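Local coordinates for cell shape determining protein MreC (Streptococcus pneumoniae, PDB 2QF4) that helps form and maintain cell shape, probably as part of the elongasome that synthesizes peripheral peptidoglycan, and is represented here by its major extracellular domain, at residues A[10-16]-A[155-161]; A[20-25]-A[60-66]; A[44-48]-A[127-131]. All blocks are in the same frame, centred on the assembly; numbering follows the deposited sequence. Where two conformers were deposited one is given.

How the interactions relate
The domain has two antiparallel six-stranded barrels, as in alpha-lytic protease. Interactions 1 and 2, centres about 12 Å apart, lie in the barrel of strands 6-16, 24-27, 59-63, 46-54, 40-43 and 160-166. Interaction 1 joins its first and last strands in sequence, and interaction 2 pairs strands 24-27 and 59-63. Interaction 3, centred about 15 Å from interaction 1 and 16 Å from interaction 2, links strand 46-54 to 126-137 of the other barrel. Along the chain, segments 10-16 and 155-161 enclose the others, which alternate (20-25, 44-48, 60-66, 127-131). Leu-25 packs on Ile-161; Ile-48, opposite the inter-barrel contact on its strand, joins Ile-161 and Val-61 inside the first barrel, so strand 46-54 serves both.

Interaction 1 (A[10-16]-A[155-161]); sequences AADVIMR and THNVDVI
Segment 10-16 is extended except at Ile-14 (phi/psi -112/-21) and runs antiparallel to the start of strand 160-166. The CA of Ala-10 approaches Ile-161 O at 3.3 Å, and its CB lies 4.1 Å from Val-160 CG1. Ala-11 forms the hydrogen-bonded pair with Ile-161 (CA-CA 5.7 Å): Ala-11 N donates to Ile-161 O and Ile-161 N to Ala-11 O, each at 3.0 Å. Asp-12 then makes a non-hydrogen-bonded pair with Val-160 (CA-CA 4.5 Å). Its m rotamer lets a water bridge Asp-12 OD1 (2.6 Å) and Asp-159 O (2.9 Å). Strands 6-16 and 160-166 are the two ends of the sheet order, so this ladder closes the six-stranded barrel. Val-13 N donates to Asp-159 O at 2.9 Å, and its t rotamer brings Val-13 CG2 to 3.7 Å from Ile-161 CG1. At that break Ile-14 and Met-15 diverge from the partner segment, both facing Thr-26 in a classic beta bulge on the strand's other edge. Arg-16, in the given conformer t, t, m for chi1 to chi3, reaches across so that NH2 donates to Thr-155 OG1 at 2.8 Å. Thr-155 opens a type II turn closed by Val-158 N to Thr-155 O, 3.2 Å.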
ATOM      1  N   ALA A  10      -5.290  -8.106  13.970  1.00 10.22           N
ATOM      2  CA  ALA A  10      -6.198  -8.735  13.009  1.00 10.67           C
ATOM      3  C   ALA A  10      -7.612  -8.493  13.476  1.00 10.74           C
ATOM      4  O   ALA A  10      -7.912  -8.636  14.661  1.00 13.66           O
ATOM      5  CB  ALA A  10      -5.877 -10.221  12.848  1.00 13.06           C
ATOM      6  N   ALA A  11      -8.506  -8.146  12.557  1.00  9.60           N
ATOM      7  CA  ALA A  11      -9.874  -7.789  12.908  1.00  9.87           C
ATOM      8  C   ALA A  11     -10.796  -8.208  11.777  1.00  9.86           C
ATOM      9  O   ALA A  11     -10.397  -8.385  10.635  1.00  9.57           O
ATOM     10  CB  ALA A  11      -9.989  -6.283  13.162  1.00 10.94           C
ATOM     11  N   ASP A  12     -12.067  -8.385  12.113  1.00  9.78           N
ATOM     12  CA  ASP A  12     -13.089  -8.770  11.121  1.00  9.44           C
ATOM     13  C   ASP A  12     -13.514  -7.591  10.260  1.00  8.81           C
ATOM     14  O   ASP A  12     -13.678  -6.472  10.761  1.00  9.38           O
ATOM     15  CB  ASP A  12     -14.361  -9.251  11.831  1.00  9.88           C
ATOM     16  CG  ASP A  12     -14.097 -10.282  12.878  1.00 12.57           C
ATOM     17  OD1 ASP A  12     -13.733 -11.410  12.502  1.00 14.39           O
ATOM     18  OD2 ASP A  12     -14.256  -9.965  14.061  1.00 14.55           O
ATOM     19  N   VAL A  13     -13.757  -7.868   8.981  1.00  8.91           N
ATOM     20  CA  VAL A  13     -14.458  -6.918   8.107  1.00  9.06           C
ATOM     21  C   VAL A  13     -15.943  -6.904   8.462  1.00  8.95           C
ATOM     22  O   VAL A  13     -16.591  -7.944   8.430  1.00 10.22           O
ATOM     23  CB  VAL A  13     -14.284  -7.321   6.640  1.00  9.88           C
ATOM     24  CG1 VAL A  13     -15.020  -6.369   5.725  1.00 10.95           C
ATOM     25  CG2 VAL A  13     -12.776  -7.369   6.286  1.00 10.10           C
ATOM     26  N   ILE A  14     -16.452  -5.747   8.827  1.00  8.99           N
ATOM     27  CA  ILE A  14     -17.854  -5.579   9.138  1.00  9.74           C
ATOM     28  C   ILE A  14     -18.573  -4.706   8.117  1.00  9.42           C
ATOM     29  O   ILE A  14     -19.806  -4.741   8.044  1.00 11.13           O
ATOM     30  CB  ILE A  14     -18.110  -5.110  10.586  1.00 10.41           C
ATOM     31  CG1 ILE A  14     -17.298  -3.866  10.924  1.00 10.82           C
ATOM     32  CG2 ILE A  14     -17.839  -6.263  11.584  1.00 11.39           C
ATOM     33  CD1 ILE A  14     -17.742  -3.149  12.180  1.00 12.66           C
ATOM     34  N   MET A  15     -17.872  -3.882   7.349  1.00  9.81           N
ATOM     35  CA  MET A  15     -18.487  -3.153   6.239  1.00 10.54           C
ATOM     36  C   MET A  15     -17.504  -3.114   5.083  1.00  9.51           C
ATOM     37  O   MET A  15     -16.288  -3.082   5.284  1.00 10.07           O
ATOM     38  CB  MET A  15     -18.892  -1.720   6.620  1.00 10.52           C
ATOM     39  CG  MET A  15     -20.041  -1.625   7.589  1.00 12.72           C
ATOM     40  SD  MET A  15     -19.661  -1.795   9.334  0.50 12.77           S
ATOM     41  CE  MET A  15     -18.937  -0.184   9.577  0.50 16.66           C
ATOM     42  N   ARG A  16     -18.047  -3.059   3.881  1.00  9.61           N
ATOM     43  CA  ARG A  16     -17.307  -2.993   2.609  1.00 11.01           C
ATOM     44  C   ARG A  16     -18.076  -2.081   1.679  1.00 10.76           C
ATOM     45  O   ARG A  16     -19.260  -2.264   1.480  1.00 12.16           O
ATOM     46  CB  ARG A  16     -17.173  -4.395   1.986  1.00 11.99           C
ATOM     47  CG  ARG A  16     -16.556  -4.492   0.625  1.00 13.82           C
ATOM     48  CD  ARG A  16     -16.532  -5.922   0.029  1.00 16.60           C
ATOM     49  NE  ARG A  16     -15.497  -6.804   0.566  1.00 19.72           N
ATOM     50  CZ  ARG A  16     -14.194  -6.805   0.380  0.50 17.86           C
ATOM     51  NH1 ARG A  16     -13.534  -7.728   1.059  0.50 19.15           N
ATOM     52  NH2 ARG A  16     -13.591  -6.039  -0.517  0.50 16.46           N
ATOM     53  N   THR A 155      -8.867  -8.166  -1.603  1.00 14.37           N
ATOM     54  CA  THR A 155      -9.747  -8.484  -0.491  1.00 15.61           C
ATOM     55  C   THR A 155     -11.027  -9.224  -0.913  1.00 17.08           C
ATOM     56  O   THR A 155     -11.973  -9.297  -0.152  1.00 16.86           O
ATOM     57  CB  THR A 155     -10.082  -7.227   0.344  1.00 14.72           C
ATOM     58  OG1 THR A 155     -10.772  -6.263  -0.459  1.00 17.76           O
ATOM     59  CG2 THR A 155      -8.838  -6.604   0.931  1.00 15.30           C
ATOM     60  N   HIS A 156     -11.003  -9.841  -2.093  1.00 18.90           N
ATOM     61  CA  HIS A 156     -12.129 -10.643  -2.578  1.00 19.97           C
ATOM     62  C   HIS A 156     -12.292 -11.874  -1.708  1.00 20.70           C
ATOM     63  O   HIS A 156     -11.352 -12.628  -1.519  1.00 21.11           O
ATOM     64  CB  HIS A 156     -11.879 -11.028  -4.036  1.00 21.36           C
ATOM     65  CG  HIS A 156     -13.018 -11.758  -4.671  1.00 22.76           C
ATOM     66  ND1 HIS A 156     -14.234 -11.161  -4.910  1.00 27.92           N
ATOM     67  CD2 HIS A 156     -13.124 -13.033  -5.117  1.00 27.12           C
ATOM     68  CE1 HIS A 156     -15.045 -12.037  -5.483  1.00 27.47           C
ATOM     69  NE2 HIS A 156     -14.399 -13.183  -5.607  1.00 28.58           N
ATOM     70  N   ASN A 157     -13.486 -12.048  -1.143  1.00 22.27           N
ATOM     71  CA  ASN A 157     -13.763 -13.179  -0.244  1.00 22.68           C
ATOM     72  C   ASN A 157     -12.793 -13.268   0.933  1.00 22.44           C
ATOM     73  O   ASN A 157     -12.400 -14.354   1.383  1.00 23.45           O
ATOM     74  CB  ASN A 157     -13.785 -14.503  -1.024  1.00 24.44           C
ATOM     75  CG  ASN A 157     -14.853 -14.535  -2.117  1.00 27.14           C
ATOM     76  OD1 ASN A 157     -15.937 -13.964  -1.968  1.00 30.69           O
ATOM     77  ND2 ASN A 157     -14.548 -15.219  -3.222  1.00 31.34           N
ATOM     78  N   VAL A 158     -12.386 -12.096   1.416  1.00 19.74           N
ATOM     79  CA  VAL A 158     -11.569 -11.988   2.616  1.00 18.93           C
ATOM     80  C   VAL A 158     -12.410 -11.351   3.704  1.00 17.55           C
ATOM     81  O   VAL A 158     -13.022 -10.314   3.469  1.00 18.40           O
ATOM     82  CB  VAL A 158     -10.307 -11.124   2.303  1.00 18.45           C
ATOM     83  CG1 VAL A 158      -9.532 -10.777   3.558  1.00 19.47           C
ATOM     84  CG2 VAL A 158      -9.412 -11.852   1.309  1.00 20.28           C
ATOM     85  N   ASP A 159     -12.436 -11.933   4.896  1.00 15.92           N
ATOM     86  CA  ASP A 159     -13.206 -11.290   5.958  1.00 15.38           C
ATOM     87  C   ASP A 159     -12.432 -10.990   7.231  1.00 13.44           C
ATOM     88  O   ASP A 159     -13.029 -10.572   8.179  1.00 11.25           O
ATOM     89  CB  ASP A 159     -14.560 -11.987   6.167  1.00 17.79           C
ATOM     90  CG  ASP A 159     -14.385 -13.307   6.958  0.50 15.99           C
ATOM     91  OD1 ASP A 159     -13.264 -13.772   7.184  0.50 15.14           O
ATOM     92  OD2 ASP A 159     -15.417 -13.945   7.332  0.50 19.97           O
ATOM     93  N   VAL A 160     -11.116 -11.165   7.211  1.00 12.51           N
ATOM     94  CA  VAL A 160     -10.238 -10.740   8.307  1.00 11.67           C
ATOM     95  C   VAL A 160      -9.092 -10.005   7.628  1.00 10.45           C
ATOM     96  O   VAL A 160      -8.543 -10.476   6.633  1.00 11.99           O
ATOM     97  CB  VAL A 160      -9.720 -11.939   9.137  1.00 11.50           C
ATOM     98  CG1 VAL A 160      -8.656 -11.486  10.139  1.00 13.82           C
ATOM     99  CG2 VAL A 160     -10.897 -12.683   9.811  1.00 13.92           C
ATOM    100  N   ILE A 161      -8.747  -8.850   8.167  1.00  9.60           N
ATOM    101  CA  ILE A 161      -7.646  -8.027   7.685  1.00  9.60           C
ATOM    102  C   ILE A 161      -6.667  -7.843   8.824  1.00  9.14           C
ATOM    103  O   ILE A 161      -7.061  -7.690   9.959  1.00  9.11           O
ATOM    104  CB  ILE A 161      -8.184  -6.668   7.219  1.00  9.17           C
ATOM    105  CG1 ILE A 161      -9.158  -6.839   6.048  1.00 10.95           C
ATOM    106  CG2 ILE A 161      -7.067  -5.686   6.878  1.00 10.68           C
ATOM    107  CD1 ILE A 161      -8.588  -7.389   4.768  1.00 12.41           C
TER
HETATM  108  O   HOH W   1     -14.409 -12.282  10.093  1.00 20.12           O

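Interaction 2 (A[20-25]-A[60-66]); sequences SWKQEL and IVNLLTN
Two antiparallel strand ends meet here. Glu-24 faces Asn-62 as a non-hydrogen-bonded pair (CA-CA 4.6 Å), and Leu-25 faces Val-61 as a hydrogen-bonded one (CA-CA 5.2 Å), with Leu-25 N donating to Val-61 O at 3.0 Å and Val-61 N to Leu-25 O at 2.8 Å. One step back, Gln-23 O accepts from Leu-63 N at 3.0 Å. Past Leu-63 the chain leaves the strand in a type I turn, Leu-63 to Asn-66, which returns the Asn-66 side chain (chi1 m, chi2 -69°) to Gln-23. There the carboxamide stands in for a strand backbone: Gln-23 N donates to Asn-66 OD1 and Asn-66 ND2 to Gln-23 O, both at 2.8 Å. Asn-66 ND2 also donates to Leu-63 O at 2.9 Å, so both its hydrogens have acceptors, and Asn-66 OD1 accepts from a water (2.8 Å) that also donates to Ser-20 O at 2.8 Å. Another water donates to Glu-24 OE1 (3.0 Å) and accepts from Asn-62 ND2 (3.2 Å). The m, t side chain of Gln-23 extends to Thr-65, where Gln-23 NE2 lies 2.4 Å from Thr-65 OG1 at too poor an angle for a hydrogen bond. On the face of Leu-25 and Val-61, Leu-25 CG packs on Leu-63 CD2 at 3.9 Å. This is an antiparallel ladder of a six-stranded barrel, prolonged past its strand end by an asparagine side chain.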
ATOM      1  N   SER A  20     -17.517   2.093  -6.626  1.00 12.67           N
ATOM      2  CA  SER A  20     -16.162   2.136  -7.192  1.00 13.19           C
ATOM      3  C   SER A  20     -15.416   3.424  -6.835  1.00 12.56           C
ATOM      4  O   SER A  20     -14.179   3.443  -6.845  1.00 12.79           O
ATOM      5  CB  SER A  20     -16.190   1.942  -8.689  1.00 15.10           C
ATOM      6  OG  SER A  20     -16.895   2.998  -9.277  1.00 17.10           O
ATOM      7  N   TRP A  21     -16.162   4.485  -6.533  1.00 11.82           N
ATOM      8  CA  TRP A  21     -15.593   5.815  -6.293  1.00 12.01           C
ATOM      9  C   TRP A  21     -15.138   6.022  -4.838  1.00 10.73           C
ATOM     10  O   TRP A  21     -14.553   7.039  -4.520  1.00 10.88           O
ATOM     11  CB  TRP A  21     -16.560   6.898  -6.742  1.00 12.50           C
ATOM     12  CG  TRP A  21     -17.998   6.732  -6.360  1.00 12.36           C
ATOM     13  CD1 TRP A  21     -18.981   6.280  -7.165  1.00 13.01           C
ATOM     14  CD2 TRP A  21     -18.627   7.056  -5.109  1.00 11.33           C
ATOM     15  NE1 TRP A  21     -20.183   6.313  -6.516  1.00 13.36           N
ATOM     16  CE2 TRP A  21     -19.988   6.802  -5.252  1.00 11.76           C
ATOM     17  CE3 TRP A  21     -18.166   7.560  -3.887  1.00 10.89           C
ATOM     18  CZ2 TRP A  21     -20.875   6.984  -4.225  1.00 13.39           C
ATOM     19  CZ3 TRP A  21     -19.068   7.754  -2.885  1.00 12.16           C
ATOM     20  CH2 TRP A  21     -20.400   7.491  -3.067  1.00 12.54           C
ATOM     21  N   LYS A  22     -15.362   5.045  -3.954  1.00  9.64           N
ATOM     22  CA  LYS A  22     -14.758   5.063  -2.597  1.00  9.96           C
ATOM     23  C   LYS A  22     -14.657   3.647  -2.108  1.00 10.10           C
ATOM     24  O   LYS A  22     -15.602   3.123  -1.511  1.00 12.00           O
ATOM     25  CB  LYS A  22     -15.546   5.943  -1.616  1.00 10.14           C
ATOM     26  CG  LYS A  22     -14.849   6.090  -0.263  1.00 11.50           C
ATOM     27  CD  LYS A  22     -15.534   7.033   0.725  1.00 11.73           C
ATOM     28  CE  LYS A  22     -16.864   6.534   1.173  1.00 13.12           C
ATOM     29  NZ  LYS A  22     -17.504   7.560   2.070  1.00 13.59           N
ATOM     30  N   GLN A  23     -13.521   3.013  -2.367  1.00 10.19           N
ATOM     31  CA  GLN A  23     -13.317   1.619  -1.996  1.00 11.18           C
ATOM     32  C   GLN A  23     -12.633   1.525  -0.655  1.00 10.37           C
ATOM     33  O   GLN A  23     -11.540   2.019  -0.469  1.00  9.61           O
ATOM     34  CB  GLN A  23     -12.549   0.919  -3.096  1.00 11.74           C
ATOM     35  CG  GLN A  23     -13.345   0.973  -4.414  1.00 16.06           C
ATOM     36  CD  GLN A  23     -12.611   0.499  -5.618  1.00 18.15           C
ATOM     37  OE1 GLN A  23     -12.731   1.130  -6.675  1.00 25.72           O
ATOM     38  NE2 GLN A  23     -11.907  -0.550  -5.520  1.00 21.15           N
ATOM     39  N   GLU A  24     -13.332   0.910   0.271  1.00  9.89           N
ATOM     40  CA  GLU A  24     -12.911   0.894   1.656  1.00  9.60           C
ATOM     41  C   GLU A  24     -13.567  -0.227   2.399  1.00  9.42           C
ATOM     42  O   GLU A  24     -14.592  -0.750   1.991  1.00 10.32           O
ATOM     43  CB  GLU A  24     -13.231   2.223   2.311  1.00 10.56           C
ATOM     44  CG  GLU A  24     -14.694   2.500   2.405  1.00 12.44           C
ATOM     45  CD  GLU A  24     -14.995   3.680   3.277  1.00 13.75           C
ATOM     46  OE1 GLU A  24     -14.248   4.708   3.276  1.00 15.52           O
ATOM     47  OE2 GLU A  24     -16.060   3.614   3.922  1.00 19.54           O
ATOM     48  N   LEU A  25     -12.966  -0.568   3.526  1.00  8.90           N
ATOM     49  CA  LEU A  25     -13.482  -1.576   4.451  1.00  9.50           C
ATOM     50  C   LEU A  25     -13.478  -0.976   5.843  1.00  8.80           C
ATOM     51  O   LEU A  25     -12.653  -0.136   6.189  1.00 10.15           O
ATOM     52  CB  LEU A  25     -12.531  -2.826   4.511  1.00 11.31           C
ATOM     53  CG  LEU A  25     -12.159  -3.540   3.234  1.00 13.15           C
ATOM     54  CD1 LEU A  25     -11.166  -4.591   3.537  1.00 12.60           C
ATOM     55  CD2 LEU A  25     -13.442  -4.129   2.580  1.00 14.26           C
ATOM     56  N   ILE A  60     -11.267   2.279   9.651  1.00  9.95           N
ATOM     57  CA  ILE A  60     -11.554   2.296   8.225  1.00 10.69           C
ATOM     58  C   ILE A  60     -10.228   2.167   7.451  1.00  9.21           C
ATOM     59  O   ILE A  60      -9.225   2.837   7.765  1.00  9.89           O
ATOM     60  CB  ILE A  60     -12.286   3.577   7.774  1.00 12.17           C
ATOM     61  CG1 ILE A  60     -13.571   3.776   8.606  1.00 15.48           C
ATOM     62  CG2 ILE A  60     -12.585   3.489   6.261  1.00 12.96           C
ATOM     63  CD1 ILE A  60     -14.389   5.001   8.191  1.00 17.74           C
ATOM     64  N   VAL A  61     -10.252   1.286   6.466  1.00  8.80           N
ATOM     65  CA  VAL A  61      -9.123   0.993   5.598  1.00  8.75           C
ATOM     66  C   VAL A  61      -9.456   1.457   4.182  1.00  8.64           C
ATOM     67  O   VAL A  61     -10.482   1.067   3.626  1.00  9.71           O
ATOM     68  CB  VAL A  61      -8.811  -0.509   5.581  1.00  8.96           C
ATOM     69  CG1 VAL A  61      -7.756  -0.869   4.505  1.00  9.88           C
ATOM     70  CG2 VAL A  61      -8.366  -0.966   6.963  1.00  9.92           C
ATOM     71  N   ASN A  62      -8.604   2.313   3.616  1.00  8.45           N
ATOM     72  CA  ASN A  62      -8.712   2.776   2.246  1.00  8.44           C
ATOM     73  C   ASN A  62      -8.012   1.803   1.337  1.00  8.24           C
ATOM     74  O   ASN A  62      -6.816   1.535   1.510  1.00  8.51           O
ATOM     75  CB  ASN A  62      -8.075   4.133   2.116  1.00  9.45           C
ATOM     76  CG  ASN A  62      -8.412   4.775   0.815  1.00 12.03           C
ATOM     77  OD1 ASN A  62      -7.532   5.075   0.031  1.00 17.33           O
ATOM     78  ND2 ASN A  62      -9.688   4.929   0.546  1.00 12.84           N
ATOM     79  N   LEU A  63      -8.751   1.241   0.393  1.00  8.19           N
ATOM     80  CA  LEU A  63      -8.174   0.201  -0.432  1.00  7.85           C
ATOM     81  C   LEU A  63      -7.240   0.774  -1.513  1.00  8.00           C
ATOM     82  O   LEU A  63      -7.386   1.896  -1.976  1.00  8.41           O
ATOM     83  CB  LEU A  63      -9.273  -0.683  -1.058  1.00  8.73           C
ATOM     84  CG  LEU A  63     -10.121  -1.468  -0.029  1.00  8.92           C
ATOM     85  CD1 LEU A  63     -11.225  -2.251  -0.757  1.00 11.32           C
ATOM     86  CD2 LEU A  63      -9.277  -2.455   0.765  1.00 10.82           C
ATOM     87  N   LEU A  64      -6.358  -0.077  -2.000  1.00  8.12           N
ATOM     88  CA  LEU A  64      -5.415   0.323  -3.048  1.00  8.36           C
ATOM     89  C   LEU A  64      -6.026   0.473  -4.428  1.00  8.45           C
ATOM     90  O   LEU A  64      -5.376   0.990  -5.332  1.00  8.78           O
ATOM     91  CB  LEU A  64      -4.284  -0.708  -3.162  1.00  8.61           C
ATOM     92  CG  LEU A  64      -3.329  -0.844  -1.978  1.00  9.35           C
ATOM     93  CD1 LEU A  64      -2.204  -1.822  -2.381  1.00 11.42           C
ATOM     94  CD2 LEU A  64      -2.755   0.492  -1.512  1.00 10.10           C
ATOM     95  N   THR A  65      -7.251   0.016  -4.614  1.00  9.13           N
ATOM     96  CA  THR A  65      -7.918   0.066  -5.917  1.00  9.23           C
ATOM     97  C   THR A  65      -8.684   1.368  -6.174  1.00  9.63           C
ATOM     98  O   THR A  65      -9.332   1.481  -7.194  1.00 11.21           O
ATOM     99  CB  THR A  65      -8.823  -1.149  -6.046  1.00 10.56           C
ATOM    100  OG1 THR A  65      -9.661  -1.219  -4.883  1.00 12.36           O
ATOM    101  CG2 THR A  65      -7.991  -2.437  -6.163  1.00 12.50           C
ATOM    102  N   ASN A  66      -8.549   2.360  -5.287  1.00  9.72           N
ATOM    103  CA  ASN A  66      -9.127   3.672  -5.537  1.00  9.61           C
ATOM    104  C   ASN A  66      -8.431   4.409  -6.662  1.00  9.04           C
ATOM    105  O   ASN A  66      -7.212   4.419  -6.770  1.00  8.87           O
ATOM    106  CB  ASN A  66      -9.142   4.490  -4.272  1.00  9.89           C
ATOM    107  CG  ASN A  66     -10.218   4.030  -3.365  1.00 11.78           C
ATOM    108  OD1 ASN A  66     -11.408   4.217  -3.665  1.00 13.56           O
ATOM    109  ND2 ASN A  66      -9.850   3.400  -2.268  1.00 11.11           N
TER
HETATM  110  O   HOH W   2     -11.981   5.119  -6.234  1.00 12.43           O
HETATM  111  O   HOH W   3     -11.337   5.203   3.320  1.00 32.05           O

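Interaction 3 (A[44-48]-A[127-131]). With EDO (1,2-ethanediol), chain E.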
ATOM      1  N   ASN A  44      -4.005 -12.008   2.642  1.00 16.22           N
ATOM      2  CA  ASN A  44      -3.427 -12.967   1.707  1.00 20.23           C
ATOM      3  C   ASN A  44      -1.918 -12.685   1.484  1.00 19.45           C
ATOM      4  O   ASN A  44      -1.416 -12.896   0.370  1.00 23.30           O
ATOM      5  CB  ASN A  44      -4.218 -12.908   0.366  1.00 21.23           C
ATOM      6  CG  ASN A  44      -5.705 -13.359   0.487  1.00 24.63           C
ATOM      7  OD1 ASN A  44      -6.033 -14.255   1.255  1.00 29.35           O
ATOM      8  ND2 ASN A  44      -6.586 -12.753  -0.327  1.00 24.09           N
ATOM      9  N   GLY A  45      -1.207 -12.247   2.519  1.00 19.17           N
ATOM     10  CA  GLY A  45       0.235 -11.980   2.421  1.00 18.50           C
ATOM     11  C   GLY A  45       0.676 -10.663   1.798  1.00 17.11           C
ATOM     12  O   GLY A  45       1.886 -10.346   1.798  1.00 19.45           O
ATOM     13  N   GLY A  46      -0.267  -9.873   1.291  1.00 13.66           N
ATOM     14  CA  GLY A  46       0.104  -8.681   0.572  1.00 12.16           C
ATOM     15  C   GLY A  46      -0.656  -7.444   0.995  1.00 10.12           C
ATOM     16  O   GLY A  46      -1.699  -7.488   1.674  1.00  9.69           O
ATOM     17  N   LEU A  47      -0.142  -6.301   0.551  1.00  9.05           N
ATOM     18  CA  LEU A  47      -0.773  -5.017   0.875  1.00  8.67           C
ATOM     19  C   LEU A  47      -2.115  -4.866   0.180  1.00  7.73           C
ATOM     20  O   LEU A  47      -2.233  -5.056  -1.019  1.00  8.62           O
ATOM     21  CB  LEU A  47       0.128  -3.877   0.414  1.00  7.95           C
ATOM     22  CG  LEU A  47      -0.287  -2.481   0.910  1.00  8.08           C
ATOM     23  CD1 LEU A  47      -0.179  -2.387   2.450  1.00  9.47           C
ATOM     24  CD2 LEU A  47       0.532  -1.400   0.208  1.00  9.14           C
ATOM     25  N   ILE A  48      -3.130  -4.500   0.965  1.00  7.78           N
ATOM     26  CA  ILE A  48      -4.463  -4.220   0.398  1.00  8.15           C
ATOM     27  C   ILE A  48      -4.975  -2.823   0.670  1.00  7.98           C
ATOM     28  O   ILE A  48      -5.924  -2.416   0.040  1.00  8.02           O
ATOM     29  CB  ILE A  48      -5.492  -5.315   0.767  1.00  8.69           C
ATOM     30  CG1 ILE A  48      -5.753  -5.422   2.275  1.00  9.56           C
ATOM     31  CG2 ILE A  48      -5.041  -6.670   0.191  1.00 10.82           C
ATOM     32  CD1 ILE A  48      -6.695  -4.365   2.815  1.00 10.31           C
ATOM     33  N   ASP A 127       8.756  -3.515   3.308  1.00  9.62           N
ATOM     34  CA  ASP A 127       8.935  -4.903   2.899  1.00  9.99           C
ATOM     35  C   ASP A 127       7.660  -5.724   2.789  1.00 10.47           C
ATOM     36  O   ASP A 127       7.716  -6.910   2.521  1.00 12.10           O
ATOM     37  CB  ASP A 127       9.992  -5.622   3.782  1.00 11.34           C
ATOM     38  CG  ASP A 127      11.326  -4.909   3.778  1.00 13.98           C
ATOM     39  OD1 ASP A 127      11.770  -4.409   2.752  1.00 15.78           O
ATOM     40  OD2 ASP A 127      11.963  -4.832   4.854  1.00 21.11           O
ATOM     41  N   ILE A 128       6.503  -5.108   2.909  1.00  9.31           N
ATOM     42  CA  ILE A 128       5.259  -5.809   2.686  1.00  9.46           C
ATOM     43  C   ILE A 128       5.086  -5.973   1.166  1.00  8.67           C
ATOM     44  O   ILE A 128       5.216  -4.995   0.427  1.00  8.62           O
ATOM     45  CB  ILE A 128       4.064  -5.021   3.228  1.00  8.88           C
ATOM     46  CG1 ILE A 128       4.181  -4.817   4.736  1.00 10.08           C
ATOM     47  CG2 ILE A 128       2.748  -5.719   2.867  1.00 10.04           C
ATOM     48  CD1 ILE A 128       3.187  -3.785   5.295  1.00 11.86           C
ATOM     49  N   PRO A 129       4.802  -7.196   0.676  1.00  8.76           N
ATOM     50  CA  PRO A 129       4.592  -7.370  -0.771  1.00  8.96           C
ATOM     51  C   PRO A 129       3.457  -6.492  -1.280  1.00  8.47           C
ATOM     52  O   PRO A 129       2.384  -6.464  -0.683  1.00  9.11           O
ATOM     53  CB  PRO A 129       4.262  -8.868  -0.909  1.00 10.02           C
ATOM     54  CG  PRO A 129       4.920  -9.474   0.287  1.00 10.80           C
ATOM     55  CD  PRO A 129       4.728  -8.484   1.378  1.00 10.26           C
ATOM     56  N   VAL A 130       3.685  -5.868  -2.431  1.00  8.09           N
ATOM     57  CA  VAL A 130       2.670  -5.065  -3.142  1.00  8.88           C
ATOM     58  C   VAL A 130       2.283  -5.699  -4.470  1.00  8.66           C
ATOM     59  O   VAL A 130       1.093  -5.896  -4.741  1.00  8.74           O
ATOM     60  CB  VAL A 130       3.163  -3.624  -3.342  1.00  8.32           C
ATOM     61  CG1 VAL A 130       2.140  -2.786  -4.124  1.00  9.44           C
ATOM     62  CG2 VAL A 130       3.398  -2.981  -1.991  1.00  9.87           C
ATOM     63  N   GLY A 131       3.272  -6.041  -5.283  1.00  8.85           N
ATOM     64  CA  GLY A 131       3.006  -6.632  -6.585  1.00  9.04           C
ATOM     65  C   GLY A 131       4.237  -6.663  -7.431  1.00  8.86           C
ATOM     66  O   GLY A 131       5.350  -6.629  -6.912  1.00  9.85           O
TER
HETATM   67  C1  EDO E 603       6.908  -8.216   6.188  1.00 36.66           C
HETATM   68  O1  EDO E 603       6.300  -8.453   4.918  1.00 37.87           O
HETATM   69  C2  EDO E 603       7.119  -6.721   6.377  1.00 35.28           C
HETATM   70  O2  EDO E 603       6.476  -6.319   7.590  1.00 36.48           O
HETATM   71  O   HOH W   4      -1.071  -6.491  -3.156  1.00 13.30           O
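Strands 46-48 and 127-131 cross at -70° with axes 4.7 Å apart, too oblique for a continuous ladder; one direct hydrogen bond spans them, Leu-47 N to Pro-129 O at 2.8 Å. Leu-47 carries the apolar contact. With chi1 t and chi2 p, it sets CB 4.0 Å from Ile-128 CG2 and CD2 3.9 Å from Val-130 CG2. Chi1 m at Ile-128 and t at Val-130 turn their CG2 methyls to that leucine. Opposite Pro-129, Gly-46 CA lies 3.4 Å from Pro-129 O, and a CB would stand only 3.5 Å from that oxygen. Pro-129 CD lies 3.4 Å from Gly-45 O. Beyond the crossing a water bridges Leu-47 O (2.8 Å) and Val-130 O (2.7 Å), while Val-130 and Gly-131 form a classic beta bulge opposite Val-115. Ethanediol, probably from the crystallisation liquor, donates from O1 to Asp-127 O at 3.2 Å. The segments belong to different barrels, and their steep crossing is an inter-barrel contact of the two-barrel alpha-lytic protease fold.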